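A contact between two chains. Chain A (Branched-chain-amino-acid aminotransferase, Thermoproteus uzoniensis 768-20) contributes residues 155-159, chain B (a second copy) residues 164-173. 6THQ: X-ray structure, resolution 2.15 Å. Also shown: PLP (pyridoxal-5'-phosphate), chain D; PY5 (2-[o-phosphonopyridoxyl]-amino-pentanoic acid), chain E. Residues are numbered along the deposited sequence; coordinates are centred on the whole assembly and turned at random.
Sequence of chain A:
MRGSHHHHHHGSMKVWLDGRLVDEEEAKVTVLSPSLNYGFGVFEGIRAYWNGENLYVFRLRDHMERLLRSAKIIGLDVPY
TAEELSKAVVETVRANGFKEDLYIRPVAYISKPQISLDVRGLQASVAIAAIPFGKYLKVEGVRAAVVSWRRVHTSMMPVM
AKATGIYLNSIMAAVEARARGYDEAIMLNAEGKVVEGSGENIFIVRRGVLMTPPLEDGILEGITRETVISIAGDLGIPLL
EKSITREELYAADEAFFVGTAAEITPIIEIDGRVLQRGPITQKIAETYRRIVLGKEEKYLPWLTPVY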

# COMPACT_ATOMS: atom_id res chain seq x y z
N SER A 155 5.94 5.22 12.73
CA SER A 155 4.77 5.71 13.49
C SER A 155 3.52 5.73 12.62
O SER A 155 2.42 5.95 13.13
CB SER A 155 5.03 7.13 13.98
OG SER A 155 5.14 7.97 12.81
N MET A 156 3.72 5.54 11.32
CA MET A 156 2.63 5.56 10.31
C MET A 156 2.36 4.22 9.65
O MET A 156 1.23 3.90 9.38
CB MET A 156 2.97 6.51 9.22
CG MET A 156 3.16 7.91 9.73
SD MET A 156 4.19 8.89 8.61
CE MET A 156 4.40 10.24 9.77
N MET A 157 3.40 3.47 9.32
CA MET A 157 3.24 2.17 8.70
C MET A 157 4.34 1.28 9.23
O MET A 157 5.35 1.75 9.60
CB MET A 157 3.29 2.26 7.18
CG MET A 157 1.95 2.70 6.62
SD MET A 157 2.10 2.73 4.85
CE MET A 157 0.40 2.87 4.39
N PRO A 158 4.11 -0.01 9.32
CA PRO A 158 5.12 -0.90 9.93
C PRO A 158 6.23 -1.28 8.96
O PRO A 158 6.17 -2.38 8.43
CB PRO A 158 4.29 -2.16 10.28
CG PRO A 158 3.13 -2.15 9.34
CD PRO A 158 2.84 -0.71 9.02
N VAL A 159 7.22 -0.40 8.71
CA VAL A 159 8.14 -0.56 7.61
C VAL A 159 9.04 -1.77 7.81
O VAL A 159 9.66 -2.21 6.85
CB VAL A 159 9.28 0.47 7.60
CG1 VAL A 159 9.55 1.07 6.23
CG2 VAL A 159 9.39 1.29 8.85
N THR B 164 -4.09 2.96 -3.43
CA THR B 164 -4.36 1.75 -2.68
C THR B 164 -3.36 1.48 -1.56
O THR B 164 -3.76 1.17 -0.45
CB THR B 164 -4.33 0.56 -3.65
OG1 THR B 164 -3.08 0.59 -4.33
CG2 THR B 164 -5.51 0.65 -4.70
N GLY B 165 -2.07 1.56 -1.84
CA GLY B 165 -1.08 1.15 -0.85
C GLY B 165 -1.15 2.02 0.40
O GLY B 165 -0.86 1.51 1.46
N ILE B 166 -1.55 3.30 0.30
CA ILE B 166 -1.73 4.18 1.43
C ILE B 166 -2.68 3.65 2.48
O ILE B 166 -2.51 3.85 3.69
CB ILE B 166 -2.19 5.57 0.91
CG1 ILE B 166 -1.06 6.14 0.07
CG2 ILE B 166 -2.38 6.53 2.03
CD1 ILE B 166 -1.31 7.51 -0.49
N TYR B 167 -3.68 2.90 2.05
CA TYR B 167 -4.73 2.42 2.96
C TYR B 167 -4.36 1.37 4.00
O TYR B 167 -5.18 1.05 4.88
CB TYR B 167 -5.96 2.02 2.17
CG TYR B 167 -6.72 3.24 1.81
CD1 TYR B 167 -6.25 4.07 0.82
CD2 TYR B 167 -7.85 3.64 2.53
CE1 TYR B 167 -6.88 5.28 0.51
CE2 TYR B 167 -8.53 4.83 2.24
CZ TYR B 167 -8.03 5.65 1.22
OH TYR B 167 -8.60 6.84 0.87
N LEU B 168 -3.16 0.83 3.91
CA LEU B 168 -2.65 0.00 5.01
C LEU B 168 -2.63 0.85 6.30
O LEU B 168 -2.94 0.37 7.40
CB LEU B 168 -1.24 -0.53 4.65
CG LEU B 168 -0.50 -1.36 5.69
CD1 LEU B 168 -1.28 -2.59 6.15
CD2 LEU B 168 0.85 -1.77 5.10
N ASN B 169 -2.29 2.13 6.14
CA ASN B 169 -2.36 3.13 7.22
C ASN B 169 -3.80 3.22 7.77
O ASN B 169 -3.98 3.21 9.00
CB ASN B 169 -1.89 4.47 6.65
CG ASN B 169 -1.86 5.61 7.66
OD1 ASN B 169 -2.40 6.69 7.38
ND2 ASN B 169 -1.14 5.43 8.79
N SER B 170 -4.83 3.26 6.91
CA SER B 170 -6.21 3.36 7.38
C SER B 170 -6.65 2.08 8.03
O SER B 170 -7.40 2.09 9.06
CB SER B 170 -7.20 3.76 6.30
OG SER B 170 -6.85 5.03 5.78
N ILE B 171 -6.18 0.97 7.46
CA ILE B 171 -6.43 -0.32 8.13
C ILE B 171 -5.90 -0.40 9.55
O ILE B 171 -6.66 -0.78 10.46
CB ILE B 171 -6.01 -1.50 7.27
CG1 ILE B 171 -7.06 -1.64 6.17
CG2 ILE B 171 -6.03 -2.76 8.11
CD1 ILE B 171 -6.64 -2.54 5.04
N MET B 172 -4.63 -0.05 9.76
CA MET B 172 -4.07 -0.13 11.13
C MET B 172 -4.98 0.73 12.04
O MET B 172 -5.36 0.32 13.14
CB MET B 172 -2.65 0.47 11.19
CG MET B 172 -1.57 -0.17 10.29
SD MET B 172 -1.14 -1.87 10.75
CE MET B 172 -2.26 -2.65 9.66
N ALA B 173 -5.35 1.94 11.59
CA ALA B 173 -6.14 2.83 12.40
C ALA B 173 -7.52 2.23 12.73
O ALA B 173 -7.98 2.23 13.90
CB ALA B 173 -6.30 4.21 11.72
N1 PLP D . -10.73 9.91 3.60
C2 PLP D . -10.31 8.72 3.11
C2A PLP D . -9.06 8.17 3.70
C3 PLP D . -11.13 8.00 2.09
O3 PLP D . -10.80 6.78 1.56
C4 PLP D . -12.38 8.66 1.62
C4A PLP D . -13.25 7.99 0.56
C5 PLP D . -12.69 9.98 2.24
C6 PLP D . -11.84 10.53 3.20
C5A PLP D . -13.93 10.77 1.88
O4P PLP D . -13.84 11.22 0.55
P PLP D . -15.21 11.32 -0.27
O1P PLP D . -15.74 9.91 -0.12
O2P PLP D . -16.04 12.33 0.47
O3P PLP D . -14.73 11.74 -1.63
N1 PY5 E . -10.65 10.18 4.22
C2 PY5 E . -10.42 8.87 3.98
C2A PY5 E . -9.21 8.21 4.60
C3 PY5 E . -11.43 8.08 3.20
O3 PY5 E . -11.29 6.73 2.97
C4 PY5 E . -12.63 8.82 2.66
C4A PY5 E . -13.72 8.12 1.86
C5 PY5 E . -12.71 10.27 2.97
C6 PY5 E . -11.70 10.86 3.73
C5A PY5 E . -13.90 11.07 2.45
O4P PY5 E . -13.91 11.00 1.02
P PY5 E . -15.21 11.25 0.10
O1P PY5 E . -15.91 9.92 0.07
O2P PY5 E . -16.03 12.23 0.88
O3P PY5 E . -14.61 11.74 -1.22
N PY5 E . -13.05 6.99 1.25
CA PY5 E . -13.67 5.70 1.38
C PY5 E . -15.08 5.97 0.89
O PY5 E . -15.09 5.65 -0.29
CB PY5 E . -13.36 4.95 2.71
CG PY5 E . -12.73 3.58 2.44
CD PY5 E . -13.87 2.56 2.37
OXT PY5 E . -16.07 6.50 1.50

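The chain A stretch forms no regular helix or strand, whereas chain B passes from a short 3-10 segment at Gly B165 and Ile B166 into a helix that continues beyond Ala B173. The bond from Asn B169 N to Ile B166 O, 3.0 Å, still has the i to i-3 spacing; from Ile B171 N to Tyr B167 O, 2.8 Å, the spacing is i to i-4. The two backbones come nearest at Met A157 and Asn B169, whose CA atoms lie 5.9 Å apart.

One hydrogen bond joins the stretches. Asn B169, with chi1 in t, directs ND2 to the backbone oxygen of Met A156, with 2.9 Å between ND2 and O and an N-H...O angle of 134°, somewhat bent. An amide side chain suits this place because it can give a proton to a carbonyl that no strand or helix pairing engages within its own stretch. The side chain of Met A156 takes little part, its end leading away from chain B.

Met A157 contributes the largest buried area. Its CA-to-CB bond points sideways, but the long, nearly extended side chain (m, t, t) brings the methyl up to the backbone of Gly B165, Ile B166 and Asn B169. There Met A157 CE lies 3.1 Å from Ile B166 O, 3.5 Å from Gly B165 O and 3.8 Å from Leu B168 CB. The unbranched chain and slim terminal methyl fit this close setting, which combines carbonyl oxygens with the apolar surface of Leu B168.

One helical turn beyond Leu B168, Met B172 also points toward chain A, and its SD meets Pro A158 CD at 4.5 Å, a loose apolar contact. Tyr B167 points away from chain A; its OH instead donates a very short hydrogen bond, 2.3 Å, to O3 of the cofactor PLP.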